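Hypothetical protein (Staphylococcus aureus subsp. aureus, PDB 1QYI) is of unknown function but is probably a hydrolase-like member of the haloacid dehalogenase (HAD) superfamily. Local coordinates at residues 96-99 / 100-104; 240-243 / 244-248; 257-260 / 261-264. All coordinates share one frame; numbering follows the deposited sequence.

Contact 1 of 3, residues 96-99 / 100-104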
loop_
_atom_site.group_PDB
_atom_site.type_symbol
_atom_site.label_atom_id
_atom_site.label_comp_id
_atom_site.label_asym_id
_atom_site.label_seq_id
_atom_site.Cartn_x
_atom_site.Cartn_y
_atom_site.Cartn_z
ATOM N N LEU A 96 17.759 -18.788 22.361
ATOM C CA LEU A 96 18.463 -20.022 22.007
ATOM C C LEU A 96 19.954 -19.840 22.272
ATOM O O LEU A 96 20.414 -18.722 22.521
ATOM C CB LEU A 96 18.257 -20.365 20.527
ATOM C CG LEU A 96 16.842 -20.469 19.958
ATOM C CD1 LEU A 96 16.935 -20.895 18.498
ATOM C CD2 LEU A 96 16.014 -21.456 20.755
ATOM N N SER A 97 20.704 -20.938 22.216
ATOM C CA SER A 97 22.150 -20.893 22.444
ATOM C C SER A 97 22.811 -20.244 21.234
ATOM O O SER A 97 22.236 -20.221 20.147
ATOM C CB SER A 97 22.720 -22.300 22.621
ATOM O OG SER A 97 22.832 -22.971 21.381
ATOM N N HIS A 98 24.016 -19.719 21.409
ATOM C CA HIS A 98 24.678 -19.080 20.293
ATOM C C HIS A 98 24.817 -20.063 19.137
ATOM O O HIS A 98 24.736 -19.681 17.966
ATOM C CB HIS A 98 26.052 -18.555 20.688
ATOM C CG HIS A 98 26.661 -17.666 19.648
ATOM N ND1 HIS A 98 26.068 -16.488 19.242
ATOM C CD2 HIS A 98 27.781 -17.801 18.900
ATOM C CE1 HIS A 98 26.797 -15.935 18.287
ATOM N NE2 HIS A 98 27.841 -16.711 18.060
ATOM N N ASP A 99 25.009 -21.337 19.465
ATOM C CA ASP A 99 25.150 -22.362 18.434
ATOM C C ASP A 99 23.886 -22.499 17.590
ATOM O O ASP A 99 23.947 -22.548 16.356
ATOM C CB ASP A 99 25.507 -23.705 19.073
ATOM C CG ASP A 99 26.989 -23.850 19.305
ATOM O OD1 ASP A 99 27.647 -22.825 19.619
ATOM O OD2 ASP A 99 27.495 -24.987 19.185
ATOM N N GLU A 100 22.742 -22.555 18.260
ATOM C CA GLU A 100 21.471 -22.685 17.569
ATOM C C GLU A 100 21.239 -21.461 16.682
ATOM O O GLU A 100 20.680 -21.567 15.590
ATOM C CB GLU A 100 20.355 -22.848 18.603
ATOM C CG GLU A 100 20.637 -23.991 19.564
ATOM C CD GLU A 100 19.579 -24.165 20.635
ATOM O OE1 GLU A 100 19.260 -23.185 21.343
ATOM O OE2 GLU A 100 19.079 -25.298 20.778
ATOM N N ILE A 101 21.696 -20.305 17.153
ATOM C CA ILE A 101 21.550 -19.062 16.409
ATOM C C ILE A 101 22.310 -19.117 15.089
ATOM O O ILE A 101 21.731 -18.942 14.012
ATOM C CB ILE A 101 22.070 -17.866 17.223
ATOM C CG1 ILE A 101 21.205 -17.683 18.470
ATOM C CG2 ILE A 101 22.058 -16.608 16.370
ATOM C CD1 ILE A 101 21.610 -16.512 19.343
ATOM N N GLU A 102 23.611 -19.356 15.177
ATOM C CA GLU A 102 24.449 -19.428 13.991
ATOM C C GLU A 102 23.886 -20.429 12.984
ATOM O O GLU A 102 24.116 -20.310 11.777
ATOM C CB GLU A 102 25.864 -19.826 14.383
ATOM C CG GLU A 102 26.433 -18.980 15.493
ATOM C CD GLU A 102 27.895 -18.665 15.285
ATOM O OE1 GLU A 102 28.197 -17.819 14.415
ATOM O OE2 GLU A 102 28.738 -19.277 15.982
ATOM N N ALA A 103 23.140 -21.410 13.482
ATOM C CA ALA A 103 22.548 -22.414 12.612
ATOM C C ALA A 103 21.503 -21.765 11.720
ATOM O O ALA A 103 21.595 -21.806 10.496
ATOM C CB ALA A 103 21.914 -23.519 13.440
ATOM N N PHE A 104 20.505 -21.164 12.351
ATOM C CA PHE A 104 19.431 -20.501 11.633
ATOM C C PHE A 104 19.972 -19.341 10.801
ATOM O O PHE A 104 19.472 -19.058 9.711
ATOM C CB PHE A 104 18.394 -19.989 12.636
ATOM C CG PHE A 104 17.373 -19.062 12.040
ATOM C CD1 PHE A 104 16.270 -19.565 11.349
ATOM C CD2 PHE A 104 17.535 -17.679 12.146
ATOM C CE1 PHE A 104 15.343 -18.707 10.770
ATOM C CE2 PHE A 104 16.620 -16.812 11.572
ATOM C CZ PHE A 104 15.518 -17.327 10.880
#

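Contact 2 of 3, residues 240-243 / 244-248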
loop_
_atom_site.group_PDB
_atom_site.type_symbol
_atom_site.label_atom_id
_atom_site.label_comp_id
_atom_site.label_asym_id
_atom_site.label_seq_id
_atom_site.Cartn_x
_atom_site.Cartn_y
_atom_site.Cartn_z
ATOM N N ARG A 240 -1.647 2.596 -7.277
ATOM C CA ARG A 240 -1.838 1.154 -7.217
ATOM C C ARG A 240 -1.452 0.502 -8.544
ATOM O O ARG A 240 -1.622 1.102 -9.609
ATOM C CB ARG A 240 -3.310 0.825 -6.952
ATOM C CG ARG A 240 -3.869 1.291 -5.623
ATOM C CD ARG A 240 -5.292 0.783 -5.468
ATOM N NE ARG A 240 -5.760 0.842 -4.089
ATOM C CZ ARG A 240 -6.485 -0.107 -3.509
ATOM N NH1 ARG A 240 -6.834 -1.200 -4.184
ATOM N NH2 ARG A 240 -6.859 0.039 -2.248
ATOM N N PRO A 241 -0.905 -0.723 -8.500
ATOM C CA PRO A 241 -0.552 -1.365 -9.769
ATOM C C PRO A 241 -1.834 -1.788 -10.505
ATOM O O PRO A 241 -2.950 -1.664 -9.972
ATOM C CB PRO A 241 0.314 -2.554 -9.337
ATOM C CG PRO A 241 -0.181 -2.862 -7.949
ATOM C CD PRO A 241 -0.338 -1.469 -7.361
ATOM N N TYR A 242 -1.669 -2.299 -11.718
ATOM C CA TYR A 242 -2.797 -2.717 -12.549
ATOM C C TYR A 242 -3.856 -3.578 -11.892
ATOM O O TYR A 242 -5.031 -3.232 -11.893
ATOM C CB TYR A 242 -2.305 -3.460 -13.790
ATOM C CG TYR A 242 -3.442 -3.919 -14.676
ATOM C CD1 TYR A 242 -4.243 -2.985 -15.352
ATOM C CD2 TYR A 242 -3.723 -5.275 -14.843
ATOM C CE1 TYR A 242 -5.291 -3.390 -16.176
ATOM C CE2 TYR A 242 -4.767 -5.696 -15.663
ATOM C CZ TYR A 242 -5.547 -4.747 -16.330
ATOM O OH TYR A 242 -6.569 -5.161 -17.159
ATOM N N THR A 243 -3.441 -4.717 -11.355
ATOM C CA THR A 243 -4.376 -5.639 -10.745
ATOM C C THR A 243 -5.082 -5.090 -9.509
ATOM O O THR A 243 -6.281 -5.306 -9.324
ATOM C CB THR A 243 -3.670 -6.931 -10.353
ATOM O OG1 THR A 243 -2.834 -6.683 -9.209
ATOM C CG2 THR A 243 -2.807 -7.417 -11.515
ATOM N N GLU A 244 -4.331 -4.401 -8.658
ATOM C CA GLU A 244 -4.890 -3.830 -7.442
ATOM C C GLU A 244 -5.914 -2.737 -7.724
ATOM O O GLU A 244 -6.614 -2.278 -6.819
ATOM C CB GLU A 244 -3.758 -3.300 -6.553
ATOM C CG GLU A 244 -3.250 -4.350 -5.560
ATOM C CD GLU A 244 -1.768 -4.215 -5.234
ATOM O OE1 GLU A 244 -1.328 -3.087 -4.917
ATOM O OE2 GLU A 244 -1.050 -5.242 -5.277
ATOM N N THR A 245 -5.998 -2.334 -8.990
ATOM C CA THR A 245 -6.941 -1.313 -9.438
ATOM C C THR A 245 -8.122 -1.971 -10.164
ATOM O O THR A 245 -9.283 -1.801 -9.781
ATOM C CB THR A 245 -6.268 -0.326 -10.416
ATOM O OG1 THR A 245 -4.985 0.043 -9.901
ATOM C CG2 THR A 245 -7.117 0.917 -10.594
ATOM N N VAL A 246 -7.819 -2.722 -11.216
ATOM C CA VAL A 246 -8.856 -3.391 -11.996
ATOM C C VAL A 246 -9.712 -4.381 -11.184
ATOM O O VAL A 246 -10.925 -4.208 -11.095
ATOM C CB VAL A 246 -8.247 -4.110 -13.226
ATOM C CG1 VAL A 246 -9.244 -5.102 -13.813
ATOM C CG2 VAL A 246 -7.882 -3.075 -14.277
ATOM N N VAL A 247 -9.086 -5.401 -10.596
ATOM C CA VAL A 247 -9.803 -6.408 -9.828
ATOM C C VAL A 247 -10.793 -5.828 -8.828
ATOM O O VAL A 247 -11.966 -6.201 -8.825
ATOM C CB VAL A 247 -8.821 -7.337 -9.089
ATOM C CG1 VAL A 247 -9.574 -8.401 -8.311
ATOM C CG2 VAL A 247 -7.879 -7.985 -10.092
ATOM N N PRO A 248 -10.342 -4.902 -7.969
ATOM C CA PRO A 248 -11.259 -4.313 -6.986
ATOM C C PRO A 248 -12.454 -3.629 -7.658
ATOM O O PRO A 248 -13.606 -3.935 -7.354
ATOM C CB PRO A 248 -10.374 -3.321 -6.233
ATOM C CG PRO A 248 -8.993 -3.912 -6.375
ATOM C CD PRO A 248 -8.977 -4.378 -7.800
#

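Contact 3 of 3, residues 257-260 / 261-264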
loop_
_atom_site.group_PDB
_atom_site.type_symbol
_atom_site.label_atom_id
_atom_site.label_comp_id
_atom_site.label_asym_id
_atom_site.label_seq_id
_atom_site.Cartn_x
_atom_site.Cartn_y
_atom_site.Cartn_z
ATOM N N TYR A 257 -17.754 2.024 -15.647
ATOM C CA TYR A 257 -17.830 3.489 -15.767
ATOM C C TYR A 257 -16.489 4.108 -16.132
ATOM O O TYR A 257 -16.364 5.331 -16.187
ATOM C CB TYR A 257 -18.295 4.108 -14.451
ATOM C CG TYR A 257 -19.649 3.629 -14.007
ATOM C CD1 TYR A 257 -20.811 4.062 -14.654
ATOM C CD2 TYR A 257 -19.772 2.733 -12.950
ATOM C CE1 TYR A 257 -22.065 3.608 -14.256
ATOM C CE2 TYR A 257 -21.010 2.270 -12.543
ATOM C CZ TYR A 257 -22.154 2.706 -13.195
ATOM O OH TYR A 257 -23.374 2.223 -12.786
ATOM N N PHE A 258 -15.494 3.265 -16.385
ATOM C CA PHE A 258 -14.160 3.735 -16.732
ATOM C C PHE A 258 -13.613 2.958 -17.920
ATOM O O PHE A 258 -13.487 1.739 -17.850
ATOM C CB PHE A 258 -13.214 3.539 -15.546
ATOM C CG PHE A 258 -13.643 4.247 -14.302
ATOM C CD1 PHE A 258 -13.229 5.547 -14.052
ATOM C CD2 PHE A 258 -14.472 3.619 -13.379
ATOM C CE1 PHE A 258 -13.631 6.208 -12.904
ATOM C CE2 PHE A 258 -14.880 4.276 -12.227
ATOM C CZ PHE A 258 -14.458 5.574 -11.989
ATOM N N GLU A 259 -13.287 3.653 -19.005
ATOM C CA GLU A 259 -12.722 3.000 -20.186
ATOM C C GLU A 259 -11.321 2.519 -19.845
ATOM O O GLU A 259 -10.536 3.259 -19.263
ATOM C CB GLU A 259 -12.632 3.980 -21.352
ATOM C CG GLU A 259 -13.415 3.551 -22.563
ATOM C CD GLU A 259 -14.889 3.441 -22.270
ATOM O OE1 GLU A 259 -15.265 2.566 -21.458
ATOM O OE2 GLU A 259 -15.667 4.239 -22.842
ATOM N N ALA A 260 -10.998 1.292 -20.231
ATOM C CA ALA A 260 -9.684 0.741 -19.940
ATOM C C ALA A 260 -8.514 1.585 -20.458
ATOM O O ALA A 260 -7.415 1.534 -19.899
ATOM C CB ALA A 260 -9.581 -0.685 -20.485
ATOM N N ASP A 261 -8.733 2.361 -21.516
ATOM C CA ASP A 261 -7.652 3.178 -22.065
ATOM C C ASP A 261 -7.412 4.460 -21.279
ATOM O O ASP A 261 -6.448 5.189 -21.527
ATOM C CB ASP A 261 -7.929 3.518 -23.532
ATOM C CG ASP A 261 -6.818 3.048 -24.452
ATOM O OD1 ASP A 261 -7.031 3.015 -25.683
ATOM O OD2 ASP A 261 -5.726 2.711 -23.939
ATOM N N PHE A 262 -8.286 4.730 -20.321
ATOM C CA PHE A 262 -8.165 5.930 -19.516
ATOM C C PHE A 262 -7.953 5.621 -18.041
ATOM O O PHE A 262 -8.420 6.350 -17.167
ATOM C CB PHE A 262 -9.408 6.791 -19.704
ATOM C CG PHE A 262 -9.629 7.217 -21.124
ATOM C CD1 PHE A 262 -8.662 7.952 -21.797
ATOM C CD2 PHE A 262 -10.801 6.883 -21.790
ATOM C CE1 PHE A 262 -8.860 8.352 -23.114
ATOM C CE2 PHE A 262 -11.014 7.276 -23.109
ATOM C CZ PHE A 262 -10.039 8.013 -23.770
ATOM N N ILE A 263 -7.263 4.518 -17.774
ATOM C CA ILE A 263 -6.952 4.133 -16.409
ATOM C C ILE A 263 -5.441 4.003 -16.303
ATOM O O ILE A 263 -4.852 3.034 -16.781
ATOM C CB ILE A 263 -7.606 2.797 -16.031
ATOM C CG1 ILE A 263 -9.128 2.903 -16.173
ATOM C CG2 ILE A 263 -7.221 2.424 -14.602
ATOM C CD1 ILE A 263 -9.893 1.641 -15.770
ATOM N N ALA A 264 -4.814 5.009 -15.702
ATOM C CA ALA A 264 -3.366 5.022 -15.524
ATOM C C ALA A 264 -3.034 4.478 -14.130
ATOM O O ALA A 264 -3.654 4.875 -13.139
ATOM C CB ALA A 264 -2.842 6.446 -15.681
HETATM O O HOH W 1 -5.039 1.240 -20.931
#

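Contact 1 of 3, residues 96-99 / 100-104
S97 and E100 grip each other through a reciprocal pair of bonds, the capping box that starts helix 98-106. The E100 amide donates to the hydroxyl, E100 N to S97 OG 3.1 Å, and the S97 amide answers toward the carboxylate, S97 N to E100 OE1 2.8 Å and nearly straight. This N-H meets OE1 on its anti side, somewhat out of the carboxylate plane. With OG between its own N and carbonyl carbon (chi1 76°), S97 turns the hydroxyl to the E100 amide. E100 is extended beyond CG (chi2 178°), which carries the carboxylate back over the start of the helix, where L96 crosses it at about a right angle and L96 CB lies 3.1 Å from E100 OE1. The first regular helix bonds take over behind the box: I101 N to S97 O, then E102 N to H98 O, both 3.0 Å. One turn along, E102 CG lies over a face of the H98 imidazole, 4.0 Å from CG to the ring centroid, a CH-pi contact displaced toward the rim. The carboxylate beyond it is tilted 36° from the ring, and the approach of E102 OE2 to H98 NE2 is too poorly angled for a hydrogen bond. L96 and F104 pack on I118, L96 and E100 touch N121, and F104 also reaches L89 and L93, so the short helix 98-106 rests against helix 77-93 and the loop after helix 111-115.

Contact 2 of 3, residues 240-243 / 244-248
R240, at the threshold of helix 242-252, reaches forward over the first turn to the E244 carbonyl in the beta-alpha-beta unit formed by strand 233-237, this helix and strand 263-264, part of a Rossmann-like HAD fold. Three kinds of interaction knit the first turns together. The first is polar and made by side chains. R240 NH1 donates to E244 O at 2.9 Å, with the oxygen almost in the guanidinium plane (2° out of it); the chain gets there by staying extended from CG to NE. The strongest partner of the same guanidinium is D9, which forms a salt bridge with NH2 and belongs to the D-x-D sequence characteristic of the family, consistent with R240 bordering the active site. The T245 hydroxyl donates to P241 O, 2.7 Å from OG1, arriving above the carbonyl plane rather than at a lone pair. P241 ring carbons CG and CD meet E244 OE1. The second kind is backbone. Y242 O takes two donors: V246 N at 2.9 Å, with an N-H...O angle of 174°, and T245 N, from well above the carbonyl plane; V247 N bonds to T243 O. Apolar contact is the third. V246 CB stands over one face of the Y242 ring toward its rim, and V246 CG2 is tight against Y242 CE1 at 3.2 Å; CG anti to the Y242 backbone N (chi1 180°) brings the ring's face to the valine. T243 and E244 face helix 172-195 through L186, V194 and Y185. At the kink P248 has no N-H for E244 O, its regular helical acceptor, and R240 NH1 bonds that oxygen instead; separately, P248 CD sits 3.2 Å from T243 O.

Contact 3 of 3, residues 257-260 / 261-264
E259 and F262 close a type I beta-turn with A260 and D261 at its corners: F262 N donates to E259 O at 2.9 Å. The bond is fairly straight at the hydrogen (160°), though the donor stands above the carbonyl plane, away from a lone pair. The same turn draws the side chains of its two ends together, E259 CB lying obliquely 3.5 Å from CD2 of the F262 ring while the glutamate carboxylate leads away. A260 is the first corner residue; its methyl points away from the next residues and its carbonyl oxygen receives a hydrogen bond from a water at 2.6 Å (A260 O to the water). That water also donates weakly to D261 OD2, bridging the two corner residues. I263 follows the turn and points back at 258-259. With CG1 anti to its carbonyl carbon (chi1 -59°) and the chain extended onward, CG1 passes 3.4 Å from E259 O and CD1 reaches 3.8 Å to F258 CB. The F258 ring leads on toward L234, I236 and L224, and I263 joins it on I236, so both side chains pack on strand 233-237. The F262 ring also makes a cation-pi contact with K3. Backbone hydrogen bonds link F262 and A264 with I236. The turn thus delivers the chain into 263-264, an edge strand of the parallel sheet that completes a beta-alpha-beta crossover of the Rossmann-like fold.

How the contacts relate
Contacts 2 and 3 belong to one beta-alpha-beta unit, the first starting its helix 242-252 and the second leading into its strand 263-264; their centres are 12 Å apart and T245 CG2 touches I263 CG2 at 4.3 Å. Contact 1 lies about 43 Å from contact 2, centre to centre, in the helical region inserted between strands 3-6 and 233-237, a placement consistent with a HAD cap domain. Contacts 1 and 2 both begin helices, but the surface one relies on a serine-glutamate capping box, whereas the partly buried one spends an arginine and a threonine on backbone carbonyls. Contact 3, also at the surface, combines a single turn bond, a water and hydrophobic cover.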